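Local coordinates for protein agmatinase (Deinococcus radiodurans, PDB 1WOH) that probably hydrolyses agmatine to putrescine and urea, as a manganese-dependent agmatinase of the arginase family that binds two manganese ions per subunit, at residues A[104-108]-A[129-134]; A[136-141]-A[172-178]. Residues are numbered along the deposited sequence.

Contact 1: residues A[104-108]-A[129-134]; sequences ARQVR and RAFADV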
ATOM      1  N   ALA A 104      -3.536  17.809 -30.440  1.00 17.72           N
ATOM      2  CA  ALA A 104      -4.152  18.948 -29.764  1.00 17.39           C
ATOM      3  C   ALA A 104      -4.786  19.888 -30.789  1.00 18.09           C
ATOM      4  O   ALA A 104      -5.887  20.385 -30.577  1.00 19.03           O
ATOM      5  CB  ALA A 104      -3.117  19.688 -28.930  1.00 18.02           C
ATOM      6  N   ARG A 105      -4.091  20.131 -31.896  1.00 18.48           N
ATOM      7  CA  ARG A 105      -4.632  20.997 -32.942  1.00 23.67           C
ATOM      8  C   ARG A 105      -5.934  20.429 -33.489  1.00 22.64           C
ATOM      9  O   ARG A 105      -6.906  21.165 -33.697  1.00 23.77           O
ATOM     10  CB  ARG A 105      -3.648  21.152 -34.105  1.00 27.98           C
ATOM     11  CG  ARG A 105      -2.521  22.138 -33.875  1.00 36.24           C
ATOM     12  CD  ARG A 105      -2.134  22.799 -35.192  1.00 45.22           C
ATOM     13  NE  ARG A 105      -0.952  23.648 -35.070  1.00 52.53           N
ATOM     14  CZ  ARG A 105       0.289  23.184 -34.969  1.00 56.76           C
ATOM     15  NH1 ARG A 105       0.507  21.877 -34.980  1.00 59.65           N
ATOM     16  NH2 ARG A 105       1.309  24.024 -34.861  1.00 58.70           N
ATOM     17  N   GLN A 106      -5.947  19.123 -33.736  1.00 22.02           N
ATOM     18  CA  GLN A 106      -7.131  18.458 -34.268  1.00 21.45           C
ATOM     19  C   GLN A 106      -8.297  18.521 -33.290  1.00 20.58           C
ATOM     20  O   GLN A 106      -9.441  18.733 -33.690  1.00 19.83           O
ATOM     21  CB  GLN A 106      -6.819  17.000 -34.605  1.00 23.70           C
ATOM     22  CG  GLN A 106      -5.696  16.827 -35.618  1.00 28.09           C
ATOM     23  CD  GLN A 106      -5.428  15.372 -35.948  1.00 31.85           C
ATOM     24  OE1 GLN A 106      -5.365  14.522 -35.057  1.00 34.21           O
ATOM     25  NE2 GLN A 106      -5.259  15.078 -37.234  1.00 35.63           N
ATOM     26  N   VAL A 107      -8.008  18.328 -32.010  1.00 17.61           N
ATOM     27  CA  VAL A 107      -9.047  18.373 -30.992  1.00 18.33           C
ATOM     28  C   VAL A 107      -9.562  19.797 -30.807  1.00 17.92           C
ATOM     29  O   VAL A 107     -10.770  20.026 -30.693  1.00 20.14           O
ATOM     30  CB  VAL A 107      -8.524  17.818 -29.647  1.00 17.38           C
ATOM     31  CG1 VAL A 107      -9.498  18.162 -28.512  1.00 18.70           C
ATOM     32  CG2 VAL A 107      -8.357  16.312 -29.762  1.00 16.37           C
ATOM     33  N   ARG A 108      -8.649  20.758 -30.794  1.00 18.01           N
ATOM     34  CA  ARG A 108      -9.040  22.152 -30.634  1.00 21.42           C
ATOM     35  C   ARG A 108     -10.015  22.593 -31.727  1.00 21.61           C
ATOM     36  O   ARG A 108     -10.986  23.305 -31.460  1.00 22.58           O
ATOM     37  CB  ARG A 108      -7.802  23.047 -30.659  1.00 23.68           C
ATOM     38  CG  ARG A 108      -7.531  23.746 -29.345  1.00 27.50           C
ATOM     39  CD  ARG A 108      -7.687  25.246 -29.497  1.00 29.05           C
ATOM     40  NE  ARG A 108      -6.649  25.803 -30.351  1.00 29.22           N
ATOM     41  CZ  ARG A 108      -6.622  27.058 -30.787  1.00 28.92           C
ATOM     42  NH1 ARG A 108      -7.583  27.908 -30.453  1.00 29.86           N
ATOM     43  NH2 ARG A 108      -5.622  27.466 -31.556  1.00 25.48           N
ATOM     44  N   ARG A 129       1.711  24.696 -28.322  1.00 14.45           N
ATOM     45  CA  ARG A 129       2.049  24.968 -29.716  1.00 14.50           C
ATOM     46  C   ARG A 129       0.808  24.923 -30.601  1.00 16.02           C
ATOM     47  O   ARG A 129       0.797  25.485 -31.699  1.00 16.73           O
ATOM     48  CB  ARG A 129       3.084  23.967 -30.241  1.00 15.11           C
ATOM     49  CG  ARG A 129       4.459  24.090 -29.608  1.00 14.10           C
ATOM     50  CD  ARG A 129       5.537  23.372 -30.432  1.00 15.31           C
ATOM     51  NE  ARG A 129       5.273  21.947 -30.604  1.00 17.12           N
ATOM     52  CZ  ARG A 129       6.150  21.084 -31.111  1.00 18.10           C
ATOM     53  NH1 ARG A 129       7.350  21.504 -31.497  1.00 18.51           N
ATOM     54  NH2 ARG A 129       5.834  19.803 -31.237  1.00 17.15           N
ATOM     55  N   ALA A 130      -0.242  24.262 -30.125  1.00 16.15           N
ATOM     56  CA  ALA A 130      -1.472  24.156 -30.897  1.00 15.60           C
ATOM     57  C   ALA A 130      -2.323  25.422 -30.828  1.00 17.18           C
ATOM     58  O   ALA A 130      -3.375  25.498 -31.463  1.00 18.06           O
ATOM     59  CB  ALA A 130      -2.282  22.962 -30.422  1.00 15.14           C
ATOM     60  N   PHE A 131      -1.871  26.409 -30.060  1.00 16.63           N
ATOM     61  CA  PHE A 131      -2.605  27.665 -29.905  1.00 17.26           C
ATOM     62  C   PHE A 131      -1.836  28.837 -30.517  1.00 18.18           C
ATOM     63  O   PHE A 131      -1.947  29.975 -30.067  1.00 18.71           O
ATOM     64  CB  PHE A 131      -2.864  27.945 -28.419  1.00 15.54           C
ATOM     65  CG  PHE A 131      -3.738  26.917 -27.752  1.00 15.95           C
ATOM     66  CD1 PHE A 131      -3.263  25.630 -27.501  1.00 14.86           C
ATOM     67  CD2 PHE A 131      -5.044  27.234 -27.387  1.00 15.95           C
ATOM     68  CE1 PHE A 131      -4.079  24.671 -26.892  1.00 13.08           C
ATOM     69  CE2 PHE A 131      -5.871  26.286 -26.778  1.00 12.59           C
ATOM     70  CZ  PHE A 131      -5.390  25.002 -26.530  1.00 13.30           C
ATOM     71  N   ALA A 132      -1.057  28.553 -31.551  1.00 18.97           N
ATOM     72  CA  ALA A 132      -0.268  29.591 -32.204  1.00 21.03           C
ATOM     73  C   ALA A 132      -1.125  30.708 -32.800  1.00 20.38           C
ATOM     74  O   ALA A 132      -0.675  31.848 -32.905  1.00 22.65           O
ATOM     75  CB  ALA A 132       0.605  28.968 -33.290  1.00 20.18           C
ATOM     76  N   ASP A 133      -2.358  30.386 -33.178  1.00 22.71           N
ATOM     77  CA  ASP A 133      -3.241  31.377 -33.787  1.00 24.29           C
ATOM     78  C   ASP A 133      -4.080  32.191 -32.811  1.00 24.36           C
ATOM     79  O   ASP A 133      -4.954  32.951 -33.230  1.00 24.24           O
ATOM     80  CB  ASP A 133      -4.159  30.703 -34.816  1.00 26.70           C
ATOM     81  CG  ASP A 133      -5.123  29.714 -34.187  1.00 28.84           C
ATOM     82  OD1 ASP A 133      -5.793  28.979 -34.942  1.00 29.80           O
ATOM     83  OD2 ASP A 133      -5.217  29.674 -32.942  1.00 29.40           O
ATOM     84  N   VAL A 134      -3.827  32.036 -31.515  1.00 24.40           N
ATOM     85  CA  VAL A 134      -4.575  32.790 -30.510  1.00 22.69           C
ATOM     86  C   VAL A 134      -3.860  34.103 -30.203  1.00 23.60           C
ATOM     87  O   VAL A 134      -2.758  34.115 -29.649  1.00 24.05           O
ATOM     88  CB  VAL A 134      -4.738  31.978 -29.202  1.00 21.64           C
ATOM     89  CG1 VAL A 134      -5.480  32.806 -28.164  1.00 21.88           C
ATOM     90  CG2 VAL A 134      -5.486  30.687 -29.485  1.00 18.06           C
TER
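Polar contacts centre on Arg-108, at the C-terminal end of helix 93-108. Its NH2 forms a salt bridge with Asp-133 OD2 at 2.6 Å (N-H...O angle 156°) and donates to Ala-130 O at 3.0 Å, also at 156°; NE adds a weak bond to that carbonyl (3.5 Å, 136°). Both acceptors lie near the guanidinium plane, which leaves its faces available for stacking. Phe-131 takes one of them: the planes are 12° apart, and Arg-108 CZ sits 4.3 Å from the ring centroid, 33° off its normal, an off-centre cation-pi stack. The type I turn from Phe-131 to Val-134, closed by Val-134 N to Phe-131 O at 3.1 Å, brings Asp-133 to the same guanidinium.

Ala-130 packs against the helix, its CB 3.7 Å from Ala-104 CB and 3.6 Å from Arg-105 CG.

The contact thus joins helix 93-108 to the loop between helix 124-128 and strand 137-142, while Ala-104, Arg-108 and Phe-131 also pack on strand 114-118.

Contact 2: residues A[136-141]-A[172-178]; sequences DLHVVQ and NLVHITT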
ATOM      1  N   ASP A 136      -2.479  37.401 -28.527  1.00 22.35           N
ATOM      2  CA  ASP A 136      -2.116  37.790 -27.170  1.00 23.45           C
ATOM      3  C   ASP A 136      -2.498  36.727 -26.155  1.00 21.42           C
ATOM      4  O   ASP A 136      -3.135  37.017 -25.146  1.00 19.93           O
ATOM      5  CB  ASP A 136      -2.784  39.116 -26.807  1.00 27.10           C
ATOM      6  CG  ASP A 136      -2.302  40.263 -27.674  1.00 30.96           C
ATOM      7  OD1 ASP A 136      -1.085  40.540 -27.668  1.00 31.99           O
ATOM      8  OD2 ASP A 136      -3.137  40.885 -28.363  1.00 36.22           O
ATOM      9  N   LEU A 137      -2.106  35.492 -26.434  1.00 19.01           N
ATOM     10  CA  LEU A 137      -2.407  34.382 -25.545  1.00 17.06           C
ATOM     11  C   LEU A 137      -1.801  34.597 -24.160  1.00 16.79           C
ATOM     12  O   LEU A 137      -0.614  34.929 -24.019  1.00 15.23           O
ATOM     13  CB  LEU A 137      -1.878  33.077 -26.145  1.00 16.65           C
ATOM     14  CG  LEU A 137      -1.993  31.828 -25.263  1.00 15.80           C
ATOM     15  CD1 LEU A 137      -3.460  31.518 -25.035  1.00 15.55           C
ATOM     16  CD2 LEU A 137      -1.285  30.638 -25.934  1.00 15.88           C
ATOM     17  N   HIS A 138      -2.636  34.411 -23.139  1.00 15.40           N
ATOM     18  CA  HIS A 138      -2.229  34.546 -21.748  1.00 15.00           C
ATOM     19  C   HIS A 138      -2.361  33.180 -21.094  1.00 13.65           C
ATOM     20  O   HIS A 138      -3.260  32.415 -21.431  1.00 15.91           O
ATOM     21  CB  HIS A 138      -3.142  35.512 -20.988  1.00 14.60           C
ATOM     22  CG  HIS A 138      -2.890  36.956 -21.283  1.00 16.89           C
ATOM     23  ND1 HIS A 138      -2.610  37.876 -20.296  1.00 17.90           N
ATOM     24  CD2 HIS A 138      -2.895  37.643 -22.448  1.00 16.91           C
ATOM     25  CE1 HIS A 138      -2.452  39.069 -20.842  1.00 15.77           C
ATOM     26  NE2 HIS A 138      -2.618  38.954 -22.147  1.00 18.36           N
ATOM     27  N   VAL A 139      -1.455  32.864 -20.178  1.00 12.77           N
ATOM     28  CA  VAL A 139      -1.546  31.600 -19.459  1.00 14.01           C
ATOM     29  C   VAL A 139      -1.686  31.890 -17.979  1.00 13.08           C
ATOM     30  O   VAL A 139      -0.952  32.716 -17.428  1.00 12.39           O
ATOM     31  CB  VAL A 139      -0.290  30.706 -19.639  1.00 13.35           C
ATOM     32  CG1 VAL A 139      -0.358  29.504 -18.667  1.00 13.34           C
ATOM     33  CG2 VAL A 139      -0.209  30.203 -21.065  1.00 15.90           C
ATOM     34  N   VAL A 140      -2.665  31.243 -17.350  1.00 11.46           N
ATOM     35  CA  VAL A 140      -2.869  31.368 -15.911  1.00 11.57           C
ATOM     36  C   VAL A 140      -2.401  30.005 -15.419  1.00 10.48           C
ATOM     37  O   VAL A 140      -3.009  28.980 -15.715  1.00 10.93           O
ATOM     38  CB  VAL A 140      -4.352  31.598 -15.542  1.00 11.81           C
ATOM     39  CG1 VAL A 140      -4.535  31.441 -14.035  1.00 13.81           C
ATOM     40  CG2 VAL A 140      -4.773  33.008 -15.957  1.00 11.98           C
ATOM     41  N   GLN A 141      -1.303  30.018 -14.679  1.00 11.44           N
ATOM     42  CA  GLN A 141      -0.667  28.804 -14.192  1.00 11.18           C
ATOM     43  C   GLN A 141      -0.721  28.608 -12.677  1.00 11.34           C
ATOM     44  O   GLN A 141      -0.239  29.458 -11.923  1.00 12.46           O
ATOM     45  CB  GLN A 141       0.798  28.839 -14.676  1.00 12.62           C
ATOM     46  CG  GLN A 141       1.766  27.896 -13.997  1.00 14.69           C
ATOM     47  CD  GLN A 141       3.225  28.232 -14.311  1.00 13.23           C
ATOM     48  OE1 GLN A 141       3.525  29.271 -14.913  1.00 15.25           O
ATOM     49  NE2 GLN A 141       4.138  27.362 -13.886  1.00 14.55           N
ATOM     50  N   ASN A 172       3.070  34.754 -29.860  1.00 17.37           N
ATOM     51  CA  ASN A 172       1.749  35.226 -29.437  1.00 19.42           C
ATOM     52  C   ASN A 172       1.479  34.984 -27.947  1.00 19.85           C
ATOM     53  O   ASN A 172       0.558  35.577 -27.378  1.00 18.48           O
ATOM     54  CB  ASN A 172       0.646  34.573 -30.282  1.00 18.92           C
ATOM     55  CG  ASN A 172       0.640  33.061 -30.177  1.00 20.87           C
ATOM     56  OD1 ASN A 172       1.666  32.411 -30.378  1.00 21.73           O
ATOM     57  ND2 ASN A 172      -0.523  32.489 -29.873  1.00 19.84           N
ATOM     58  N   LEU A 173       2.278  34.119 -27.319  1.00 18.53           N
ATOM     59  CA  LEU A 173       2.126  33.839 -25.886  1.00 18.30           C
ATOM     60  C   LEU A 173       2.801  35.024 -25.206  1.00 18.21           C
ATOM     61  O   LEU A 173       4.006  35.000 -24.926  1.00 17.63           O
ATOM     62  CB  LEU A 173       2.836  32.534 -25.514  1.00 18.96           C
ATOM     63  CG  LEU A 173       2.330  31.805 -24.265  1.00 20.20           C
ATOM     64  CD1 LEU A 173       3.186  30.563 -24.035  1.00 16.95           C
ATOM     65  CD2 LEU A 173       2.383  32.720 -23.056  1.00 21.05           C
ATOM     66  N   VAL A 174       2.014  36.061 -24.935  1.00 16.20           N
ATOM     67  CA  VAL A 174       2.549  37.290 -24.375  1.00 16.57           C
ATOM     68  C   VAL A 174       2.637  37.463 -22.876  1.00 16.14           C
ATOM     69  O   VAL A 174       3.338  38.359 -22.406  1.00 17.29           O
ATOM     70  CB  VAL A 174       1.777  38.508 -24.928  1.00 17.93           C
ATOM     71  CG1 VAL A 174       1.883  38.547 -26.445  1.00 16.40           C
ATOM     72  CG2 VAL A 174       0.315  38.432 -24.505  1.00 17.18           C
ATOM     73  N   HIS A 175       1.945  36.629 -22.111  1.00 15.03           N
ATOM     74  CA  HIS A 175       1.990  36.815 -20.673  1.00 14.78           C
ATOM     75  C   HIS A 175       1.588  35.580 -19.897  1.00 13.68           C
ATOM     76  O   HIS A 175       0.724  34.822 -20.323  1.00 14.11           O
ATOM     77  CB  HIS A 175       1.073  37.984 -20.288  1.00 15.13           C
ATOM     78  CG  HIS A 175       1.137  38.355 -18.840  1.00 13.83           C
ATOM     79  ND1 HIS A 175       0.277  37.836 -17.896  1.00 16.85           N
ATOM     80  CD2 HIS A 175       1.988  39.166 -18.170  1.00 14.91           C
ATOM     81  CE1 HIS A 175       0.596  38.313 -16.705  1.00 15.41           C
ATOM     82  NE2 HIS A 175       1.631  39.122 -16.844  1.00 16.35           N
ATOM     83  N   ILE A 176       2.244  35.383 -18.764  1.00 13.39           N
ATOM     84  CA  ILE A 176       1.938  34.270 -17.876  1.00 12.08           C
ATOM     85  C   ILE A 176       1.763  34.805 -16.467  1.00 12.90           C
ATOM     86  O   ILE A 176       2.518  35.665 -16.013  1.00 13.79           O
ATOM     87  CB  ILE A 176       3.070  33.208 -17.832  1.00 11.65           C
ATOM     88  CG1 ILE A 176       3.305  32.624 -19.225  1.00 11.65           C
ATOM     89  CG2 ILE A 176       2.683  32.069 -16.874  1.00 11.03           C
ATOM     90  CD1 ILE A 176       4.389  31.524 -19.250  1.00 11.25           C
ATOM     91  N   THR A 177       0.749  34.299 -15.783  1.00 12.76           N
ATOM     92  CA  THR A 177       0.496  34.680 -14.408  1.00 12.84           C
ATOM     93  C   THR A 177       0.621  33.366 -13.654  1.00 11.30           C
ATOM     94  O   THR A 177      -0.188  32.464 -13.858  1.00 13.80           O
ATOM     95  CB  THR A 177      -0.930  35.224 -14.216  1.00 14.85           C
ATOM     96  OG1 THR A 177      -1.093  36.422 -14.982  1.00 16.50           O
ATOM     97  CG2 THR A 177      -1.182  35.520 -12.745  1.00 14.33           C
ATOM     98  N   THR A 178       1.634  33.261 -12.802  1.00 11.15           N
ATOM     99  CA  THR A 178       1.870  32.037 -12.036  1.00 12.05           C
ATOM    100  C   THR A 178       1.509  32.244 -10.578  1.00 10.83           C
ATOM    101  O   THR A 178       2.004  33.168  -9.931  1.00 12.38           O
ATOM    102  CB  THR A 178       3.341  31.618 -12.138  1.00 14.46           C
ATOM    103  OG1 THR A 178       3.711  31.577 -13.521  1.00 14.61           O
ATOM    104  CG2 THR A 178       3.551  30.240 -11.525  1.00 13.86           C
TER
HETATM  105  O   HOH W   1      -2.033  35.889 -17.586  1.00 11.60           O
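Strands 137-141 and 173-178 run parallel, their axes 12° apart and 4.7 Å at closest approach. Three backbone bonds are well formed: Val-139 N to His-175 O (2.9 Å), Thr-177 N to Val-139 O and Gln-141 N to Thr-177 O (both 2.8 Å). A beta bulge between Leu-137 and His-138 shifts the register by one, and Leu-173 centres an inverse gamma turn; beside them, Val-174 N to Leu-137 O is weak (3.0 Å, 131°).

On one face, chi1 t leads the His-175 ring away from strand 137-141, so its CB covers the His-138 ring, 3.9 Å from the centroid (CH-pi), and the rings meet obliquely (centroids 5.3 Å apart, planes at 43°). A water bonds to His-175 ND1 (3.0 Å) and Thr-177 OG1 (2.8 Å); His-175 NE2 bonds Thr-200.

On the other face, Val-139 CG2 meets Leu-173 CD2 at 4.1 Å. Extended Gln-141 (chi1 and chi2 t) accepts at OE1 from Thr-178 OG1 at 2.7 Å, while its NE2 reaches Asp-143, a manganese ligand.

With helix 162-169 covering Val-139, Leu-173 and Ile-176, this is the beta-alpha-beta unit of an arginase-type alpha/beta fold, one strand leading into the metal site.

In the fold
Contact 1 and contact 2 follow one another along the chain, the first closing at Val-134 before the second opens at Asp-136, with their centres 15 Å apart. Asn-172 provides the direct connection: its ND2 lies 2.8 Å from Val-134 O and 2.9 Å from Phe-131 O, both probable hydrogen bonds, and Phe-131 CB packs 4.0 Å from Leu-137 CD2. The loop of contact 1 therefore meets the N-terminal ends of both strands of contact 2. Strands 114-118, 137-142 and 173-181 belong to one parallel eight-stranded sheet, where 266-273 and 223-229 separate the first two. Contact 1 lies away from the manganese ligands, whereas strand 137-142 runs from its loop toward Asp-143.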